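Local structure of DNA helicase RecQ (Deinococcus radiodurans, 4Q48) at residues R231-G236 / P333-M338; Q225-I230 / Q257-D262. The protein probably couples ATP hydrolysis to the 3'-5' unwinding of duplex DNA, this chain being the catalytic core of a RecQ-family helicase that serves DNA repair. All coordinates share one frame; numbering follows the deposited sequence.

Contact 1. Residues R231-G236 / P333-M338; sequences REEHPG and PSTAWM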
ATOM      1  N   ARG A 231      -0.833 -16.471  25.921  1.00 45.06           N
ATOM      2  CA  ARG A 231      -0.455 -16.686  27.318  1.00 43.72           C
ATOM      3  C   ARG A 231       1.042 -16.577  27.510  1.00 44.42           C
ATOM      4  O   ARG A 231       1.518 -16.025  28.498  1.00 43.81           O
ATOM      5  CB  ARG A 231      -0.935 -18.043  27.817  1.00 47.38           C
ATOM      6  CG  ARG A 231      -2.377 -18.011  28.302  1.00 57.23           C
ATOM      7  CD  ARG A 231      -2.894 -19.392  28.668  1.00 56.59           C
ATOM      8  NE  ARG A 231      -4.310 -19.338  29.005  1.00 59.06           N
ATOM      9  CZ  ARG A 231      -5.087 -20.410  29.115  1.00 68.43           C
ATOM     10  NH1 ARG A 231      -4.580 -21.628  28.901  1.00 63.64           N
ATOM     11  NH2 ARG A 231      -6.375 -20.260  29.417  1.00 67.04           N
ATOM     12  N   GLU A 232       1.794 -17.119  26.566  1.00 46.85           N
ATOM     13  CA  GLU A 232       3.234 -17.109  26.712  1.00 49.47           C
ATOM     14  C   GLU A 232       3.765 -15.679  26.545  1.00 50.04           C
ATOM     15  O   GLU A 232       4.616 -15.254  27.323  1.00 54.28           O
ATOM     16  CB  GLU A 232       3.875 -18.100  25.721  1.00 50.12           C
ATOM     17  CG  GLU A 232       5.402 -18.015  25.588  1.00 55.97           C
ATOM     18  CD  GLU A 232       6.128 -18.341  26.875  1.00 66.74           C
ATOM     19  OE1 GLU A 232       5.837 -19.402  27.487  1.00 67.34           O
ATOM     20  OE2 GLU A 232       6.989 -17.522  27.274  1.00 75.82           O
ATOM     21  N   GLU A 233       3.237 -14.914  25.587  1.00 48.64           N
ATOM     22  CA  GLU A 233       3.865 -13.630  25.248  1.00 43.50           C
ATOM     23  C   GLU A 233       3.029 -12.367  25.545  1.00 45.54           C
ATOM     24  O   GLU A 233       3.606 -11.288  25.735  1.00 42.41           O
ATOM     25  CB  GLU A 233       4.273 -13.600  23.766  1.00 34.94           C
ATOM     26  CG  GLU A 233       5.633 -14.217  23.490  1.00 46.51           C
ATOM     27  CD  GLU A 233       6.117 -14.013  22.045  1.00 52.04           C
ATOM     28  OE1 GLU A 233       6.794 -12.967  21.845  1.00 48.14           O
ATOM     29  OE2 GLU A 233       5.838 -14.863  21.139  1.00 32.80           O
ATOM     30  N   HIS A 234       1.697 -12.479  25.594  1.00 41.54           N
ATOM     31  CA  HIS A 234       0.868 -11.296  25.843  1.00 36.32           C
ATOM     32  C   HIS A 234      -0.297 -11.511  26.821  1.00 42.91           C
ATOM     33  O   HIS A 234      -1.406 -11.037  26.583  1.00 46.58           O
ATOM     34  CB  HIS A 234       0.355 -10.748  24.518  1.00 41.50           C
ATOM     35  CG  HIS A 234       1.442 -10.165  23.671  1.00 43.13           C
ATOM     36  ND1 HIS A 234       1.981  -8.919  23.910  1.00 42.98           N
ATOM     37  CD2 HIS A 234       2.122 -10.674  22.621  1.00 39.81           C
ATOM     38  CE1 HIS A 234       2.940  -8.683  23.033  1.00 42.26           C
ATOM     39  NE2 HIS A 234       3.042  -9.731  22.237  1.00 40.92           N
ATOM     40  N   PRO A 235      -0.010 -12.154  27.975  1.00 45.92           N
ATOM     41  CA  PRO A 235      -1.003 -12.710  28.892  1.00 39.07           C
ATOM     42  C   PRO A 235      -2.235 -11.846  29.170  1.00 47.68           C
ATOM     43  O   PRO A 235      -3.352 -12.369  29.002  1.00 59.64           O
ATOM     44  CB  PRO A 235      -0.198 -12.887  30.169  1.00 39.23           C
ATOM     45  CG  PRO A 235       1.187 -13.123  29.683  1.00 33.54           C
ATOM     46  CD  PRO A 235       1.345 -12.208  28.572  1.00 40.87           C
ATOM     47  N   GLY A 236      -2.081 -10.593  29.585  1.00 36.85           N
ATOM     48  CA  GLY A 236      -3.266  -9.809  29.897  1.00 35.14           C
ATOM     49  C   GLY A 236      -3.443  -8.556  29.060  1.00 43.56           C
ATOM     50  O   GLY A 236      -4.091  -7.615  29.488  1.00 44.33           O
ATOM     51  N   PRO A 333       6.857  -2.069  22.211  1.00 33.67           N
ATOM     52  CA  PRO A 333       6.924  -3.326  21.449  1.00 31.53           C
ATOM     53  C   PRO A 333       5.566  -4.002  21.262  1.00 35.04           C
ATOM     54  O   PRO A 333       4.789  -4.111  22.214  1.00 42.80           O
ATOM     55  CB  PRO A 333       7.831  -4.213  22.308  1.00 26.87           C
ATOM     56  CG  PRO A 333       8.695  -3.272  23.045  1.00 27.65           C
ATOM     57  CD  PRO A 333       7.788  -2.089  23.354  1.00 36.13           C
ATOM     58  N   SER A 334       5.286  -4.447  20.047  1.00 30.64           N
ATOM     59  CA  SER A 334       4.086  -5.198  19.791  1.00 31.04           C
ATOM     60  C   SER A 334       4.421  -6.236  18.748  1.00 31.46           C
ATOM     61  O   SER A 334       5.405  -6.086  18.028  1.00 34.08           O
ATOM     62  CB  SER A 334       2.953  -4.290  19.334  1.00 35.74           C
ATOM     63  OG  SER A 334       2.626  -3.381  20.361  1.00 37.90           O
ATOM     64  N   THR A 335       3.628  -7.303  18.699  1.00 31.21           N
ATOM     65  CA  THR A 335       3.865  -8.407  17.780  1.00 29.01           C
ATOM     66  C   THR A 335       2.753  -8.516  16.758  1.00 30.88           C
ATOM     67  O   THR A 335       1.576  -8.444  17.105  1.00 28.78           O
ATOM     68  CB  THR A 335       3.922  -9.768  18.489  1.00 35.11           C
ATOM     69  OG1 THR A 335       4.701  -9.706  19.699  1.00 37.96           O
ATOM     70  CG2 THR A 335       4.427 -10.841  17.513  1.00 30.26           C
ATOM     71  N   ALA A 336       3.110  -8.696  15.498  1.00 33.11           N
ATOM     72  CA  ALA A 336       2.126  -9.104  14.522  1.00 26.89           C
ATOM     73  C   ALA A 336       2.426 -10.549  14.244  1.00 29.54           C
ATOM     74  O   ALA A 336       3.546 -10.881  13.858  1.00 28.82           O
ATOM     75  CB  ALA A 336       2.188  -8.262  13.283  1.00 31.31           C
ATOM     76  N   TRP A 337       1.434 -11.401  14.508  1.00 30.96           N
ATOM     77  CA  TRP A 337       1.560 -12.859  14.504  1.00 25.73           C
ATOM     78  C   TRP A 337       0.516 -13.443  13.562  1.00 31.43           C
ATOM     79  O   TRP A 337      -0.686 -13.179  13.727  1.00 29.81           O
ATOM     80  CB  TRP A 337       1.354 -13.354  15.915  1.00 28.87           C
ATOM     81  CG  TRP A 337       1.427 -14.817  16.215  1.00 28.94           C
ATOM     82  CD1 TRP A 337       2.474 -15.478  16.787  1.00 29.94           C
ATOM     83  CD2 TRP A 337       0.366 -15.782  16.081  1.00 29.14           C
ATOM     84  NE1 TRP A 337       2.146 -16.804  16.993  1.00 36.88           N
ATOM     85  CE2 TRP A 337       0.859 -17.017  16.567  1.00 33.09           C
ATOM     86  CE3 TRP A 337      -0.948 -15.723  15.597  1.00 28.03           C
ATOM     87  CZ2 TRP A 337       0.089 -18.190  16.568  1.00 25.57           C
ATOM     88  CZ3 TRP A 337      -1.706 -16.898  15.584  1.00 29.83           C
ATOM     89  CH2 TRP A 337      -1.184 -18.108  16.084  1.00 29.00           C
ATOM     90  N   MET A 338       0.955 -14.195  12.552  1.00 31.18           N
ATOM     91  CA  MET A 338       0.025 -14.788  11.582  1.00 30.15           C
ATOM     92  C   MET A 338       0.392 -16.231  11.210  1.00 33.22           C
ATOM     93  O   MET A 338       1.557 -16.584  10.948  1.00 28.13           O
ATOM     94  CB  MET A 338      -0.073 -13.944  10.307  1.00 30.23           C
ATOM     95  CG  MET A 338      -0.813 -14.638   9.144  1.00 31.42           C
ATOM     96  SD  MET A 338      -1.119 -13.620   7.668  1.00 43.96           S
ATOM     97  CE  MET A 338       0.508 -13.477   6.961  1.00 33.23           C
TER
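His-234 and Thr-335 meet through a single polar bond, a hydrogen bond of 3.0 Å between NE2 of His-234 and OG1 of Thr-335. The hydroxyl oxygen sits at the edge of the imidazole, in the plane of the ring, and the bond is nearly straight at 166°. Either group could be the donor. On the threonine, OG1 lies opposite the carbonyl carbon (chi1 -44°), which turns the hydroxyl toward the end of helix 222-233. The second ring nitrogen of His-234, ND1, makes a weak hydrogen bond to Asp-237, so both ring nitrogens have a polar partner, the Asp-237 one weak.

The charged neighbour belongs to a different pair. Glu-233 OE1 comes no closer than 4.4 Å to Thr-335 OG1, while its OE2 forms a salt bridge with Arg-215 on the adjoining strand 212-218.

Aromatic packing lies beside the polar pair: Phe-229, five residues earlier on the helix, meets the imidazole with its plane at about 65° and stacks against Trp-337.

His-234 is the first residue to leave the helical conformation, so the contact joins the end of helix 222-233 to strand 334-340 of the second RecA-like domain. Two buried polar groups satisfy each other here, and the in-plane bond, helped by the weak one to Asp-237, probably limits rotation of the imidazole.

Contact 2. Residues Q225-I230 / Q257-D262; sequences QLLHFI and QAQGID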
ATOM      1  N   GLN A 225      -2.504 -22.715  18.765  1.00 44.30           N
ATOM      2  CA  GLN A 225      -1.287 -21.945  18.568  1.00 38.98           C
ATOM      3  C   GLN A 225      -1.445 -20.552  19.151  1.00 41.79           C
ATOM      4  O   GLN A 225      -0.521 -20.025  19.786  1.00 38.20           O
ATOM      5  CB  GLN A 225      -0.943 -21.870  17.091  1.00 38.35           C
ATOM      6  CG  GLN A 225      -0.077 -23.034  16.624  1.00 43.23           C
ATOM      7  CD  GLN A 225      -0.011 -23.152  15.102  1.00 41.11           C
ATOM      8  OE1 GLN A 225      -1.021 -22.966  14.402  1.00 39.23           O
ATOM      9  NE2 GLN A 225       1.162 -23.496  14.591  1.00 30.85           N
ATOM     10  N   LEU A 226      -2.631 -19.980  18.936  1.00 38.15           N
ATOM     11  CA  LEU A 226      -2.914 -18.616  19.312  1.00 34.12           C
ATOM     12  C   LEU A 226      -2.889 -18.443  20.808  1.00 40.98           C
ATOM     13  O   LEU A 226      -2.265 -17.513  21.330  1.00 44.81           O
ATOM     14  CB  LEU A 226      -4.271 -18.182  18.771  1.00 33.18           C
ATOM     15  CG  LEU A 226      -4.687 -16.800  19.282  1.00 43.02           C
ATOM     16  CD1 LEU A 226      -3.789 -15.754  18.678  1.00 37.44           C
ATOM     17  CD2 LEU A 226      -6.159 -16.450  18.992  1.00 43.76           C
ATOM     18  N   LEU A 227      -3.577 -19.341  21.493  1.00 41.85           N
ATOM     19  CA  LEU A 227      -3.694 -19.288  22.933  1.00 38.36           C
ATOM     20  C   LEU A 227      -2.314 -19.430  23.524  1.00 39.37           C
ATOM     21  O   LEU A 227      -1.933 -18.709  24.453  1.00 37.62           O
ATOM     22  CB  LEU A 227      -4.649 -20.367  23.443  1.00 45.47           C
ATOM     23  CG  LEU A 227      -4.874 -20.391  24.946  1.00 45.73           C
ATOM     24  CD1 LEU A 227      -5.331 -19.016  25.385  1.00 44.69           C
ATOM     25  CD2 LEU A 227      -5.961 -21.391  25.236  1.00 51.73           C
ATOM     26  N   HIS A 228      -1.540 -20.358  22.985  1.00 39.81           N
ATOM     27  CA  HIS A 228      -0.204 -20.482  23.517  1.00 39.27           C
ATOM     28  C   HIS A 228       0.535 -19.130  23.340  1.00 44.08           C
ATOM     29  O   HIS A 228       1.205 -18.663  24.257  1.00 44.69           O
ATOM     30  CB  HIS A 228       0.567 -21.589  22.834  1.00 29.90           C
ATOM     31  CG  HIS A 228       1.943 -21.740  23.377  1.00 40.86           C
ATOM     32  ND1 HIS A 228       3.068 -21.369  22.675  1.00 48.33           N
ATOM     33  CD2 HIS A 228       2.381 -22.193  24.576  1.00 54.87           C
ATOM     34  CE1 HIS A 228       4.140 -21.594  23.414  1.00 55.48           C
ATOM     35  NE2 HIS A 228       3.752 -22.096  24.572  1.00 57.25           N
ATOM     36  N   PHE A 229       0.361 -18.488  22.181  1.00 37.89           N
ATOM     37  CA  PHE A 229       0.969 -17.193  21.907  1.00 38.58           C
ATOM     38  C   PHE A 229       0.508 -16.155  22.923  1.00 41.09           C
ATOM     39  O   PHE A 229       1.315 -15.479  23.555  1.00 39.12           O
ATOM     40  CB  PHE A 229       0.624 -16.744  20.464  1.00 39.56           C
ATOM     41  CG  PHE A 229       1.002 -15.313  20.139  1.00 30.37           C
ATOM     42  CD1 PHE A 229       2.319 -14.902  20.178  1.00 26.36           C
ATOM     43  CD2 PHE A 229       0.023 -14.392  19.774  1.00 29.47           C
ATOM     44  CE1 PHE A 229       2.663 -13.601  19.878  1.00 29.82           C
ATOM     45  CE2 PHE A 229       0.360 -13.070  19.469  1.00 30.41           C
ATOM     46  CZ  PHE A 229       1.676 -12.674  19.507  1.00 29.75           C
ATOM     47  N   ILE A 230      -0.799 -16.063  23.108  1.00 40.28           N
ATOM     48  CA  ILE A 230      -1.349 -15.065  23.991  1.00 40.97           C
ATOM     49  C   ILE A 230      -0.909 -15.241  25.439  1.00 42.45           C
ATOM     50  O   ILE A 230      -0.619 -14.271  26.113  1.00 46.03           O
ATOM     51  CB  ILE A 230      -2.865 -15.059  23.901  1.00 45.31           C
ATOM     52  CG1 ILE A 230      -3.269 -14.626  22.487  1.00 39.20           C
ATOM     53  CG2 ILE A 230      -3.460 -14.141  24.968  1.00 44.00           C
ATOM     54  CD1 ILE A 230      -4.735 -14.529  22.282  1.00 41.59           C
ATOM     55  N   GLN A 257     -13.263 -16.636  25.400  1.00 54.78           N
ATOM     56  CA  GLN A 257     -13.950 -16.395  26.669  1.00 56.25           C
ATOM     57  C   GLN A 257     -13.924 -17.651  27.551  1.00 58.67           C
ATOM     58  O   GLN A 257     -13.642 -17.577  28.752  1.00 51.87           O
ATOM     59  CB  GLN A 257     -15.393 -15.949  26.421  1.00 54.02           C
ATOM     60  CG  GLN A 257     -15.548 -14.582  25.745  1.00 57.81           C
ATOM     61  CD  GLN A 257     -16.989 -14.308  25.306  1.00 62.62           C
ATOM     62  OE1 GLN A 257     -17.927 -14.834  25.899  1.00 78.02           O
ATOM     63  NE2 GLN A 257     -17.168 -13.477  24.279  1.00 53.28           N
ATOM     64  N   ALA A 258     -14.143 -18.804  26.921  1.00 61.61           N
ATOM     65  CA  ALA A 258     -14.131 -20.102  27.592  1.00 56.98           C
ATOM     66  C   ALA A 258     -12.833 -20.398  28.319  1.00 52.81           C
ATOM     67  O   ALA A 258     -12.837 -21.151  29.281  1.00 63.93           O
ATOM     68  CB  ALA A 258     -14.422 -21.228  26.580  1.00 58.07           C
ATOM     69  N   GLN A 259     -11.723 -19.829  27.868  1.00 57.84           N
ATOM     70  CA  GLN A 259     -10.429 -20.111  28.500  1.00 62.44           C
ATOM     71  C   GLN A 259     -10.015 -18.952  29.421  1.00 56.73           C
ATOM     72  O   GLN A 259      -8.890 -18.902  29.906  1.00 54.50           O
ATOM     73  CB  GLN A 259      -9.355 -20.337  27.436  1.00 59.99           C
ATOM     74  CG  GLN A 259      -9.868 -21.032  26.201  1.00 60.96           C
ATOM     75  CD  GLN A 259      -9.757 -22.536  26.263  1.00 67.39           C
ATOM     76  OE1 GLN A 259      -8.849 -23.088  26.903  1.00 67.28           O
ATOM     77  NE2 GLN A 259     -10.687 -23.216  25.596  1.00 62.25           N
ATOM     78  N   GLY A 260     -10.951 -18.042  29.671  1.00 53.88           N
ATOM     79  CA  GLY A 260     -10.771 -16.991  30.651  1.00 51.48           C
ATOM     80  C   GLY A 260     -10.225 -15.701  30.086  1.00 60.45           C
ATOM     81  O   GLY A 260      -9.882 -14.789  30.838  1.00 60.16           O
ATOM     82  N   ILE A 261     -10.188 -15.620  28.754  1.00 62.72           N
ATOM     83  CA  ILE A 261      -9.746 -14.426  28.026  1.00 54.88           C
ATOM     84  C   ILE A 261     -10.933 -13.522  27.708  1.00 49.89           C
ATOM     85  O   ILE A 261     -11.913 -13.986  27.135  1.00 48.21           O
ATOM     86  CB  ILE A 261      -9.055 -14.807  26.696  1.00 55.08           C
ATOM     87  CG1 ILE A 261      -7.827 -15.671  26.939  1.00 47.13           C
ATOM     88  CG2 ILE A 261      -8.659 -13.577  25.920  1.00 57.45           C
ATOM     89  CD1 ILE A 261      -6.952 -15.721  25.757  1.00 47.78           C
ATOM     90  N   ASP A 262     -10.839 -12.233  28.029  1.00 45.70           N
ATOM     91  CA  ASP A 262     -11.991 -11.348  27.853  1.00 47.71           C
ATOM     92  C   ASP A 262     -12.177 -10.925  26.390  1.00 58.21           C
ATOM     93  O   ASP A 262     -11.940  -9.761  26.021  1.00 54.87           O
ATOM     94  CB  ASP A 262     -11.875 -10.120  28.755  1.00 44.04           C
ATOM     95  CG  ASP A 262     -13.093  -9.206  28.655  1.00 54.45           C
ATOM     96  OD1 ASP A 262     -14.154  -9.662  28.168  1.00 56.61           O
ATOM     97  OD2 ASP A 262     -12.982  -8.020  29.040  1.00 55.47           O
TER
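Leu-227 reaches Ile-261 methyl to methyl, with 3.7 Å between CD1 of Leu-227 and CD1 of Ile-261, the two side chains running past each other in opposite directions. CD1 of Ile-261 also lies 3.9 Å from CG2 of Ile-230, and so touches two residues on successive turns of helix 222-233. The other branch of Leu-227 faces Gln-259: its CD2 lies 3.7 Å from OE1 of Gln-259 and 4.0 Å from CG of Gln-259. The glutamine chain is bent at chi2 (-91°), which leaves its amide oxygen beside the leucine methyl.

The backbone behind these side chains is a Schellman motif closing helix 246-258. Gly-260, with positive phi, is its C-prime residue; its N bonds to Gln-257 O at 2.9 Å, and the turn leaves Gln-259 and Ile-261 both directed at the neighbouring helix. Arg-231 adds a weak hydrogen bond to the carbonyl oxygen of Gln-259.

Farther in, Ile-230 and Ile-261 both rest on Ile-289 of strand 289-292, and Ile-230 also touches Phe-307 of strand 305-310. The contact thus packs helix 222-233 against the turn between helix 246-258 and strand 263-266, over the parallel sheet of the second RecA-like domain.

How the contacts relate
Helix 222-233 serves both contacts, whose centres lie about 11 Å apart. Contact 1 uses the residues at and just past the helix end against strand 334-340 and is largely buried; contact 2 uses the preceding turns against the turn that follows helix 246-258 and is only partly buried. The more buried contact is the polar one, a histidine-threonine pair, whereas the partly buried one is mainly aliphatic. The two are continuous through Phe-229, whose ring belongs to the helical segment of contact 2 but packs on residues of contact 1. Of the two, contact 1 is nearer the zinc site, with Thr-335 about 9 Å from Cys-401 between side chains.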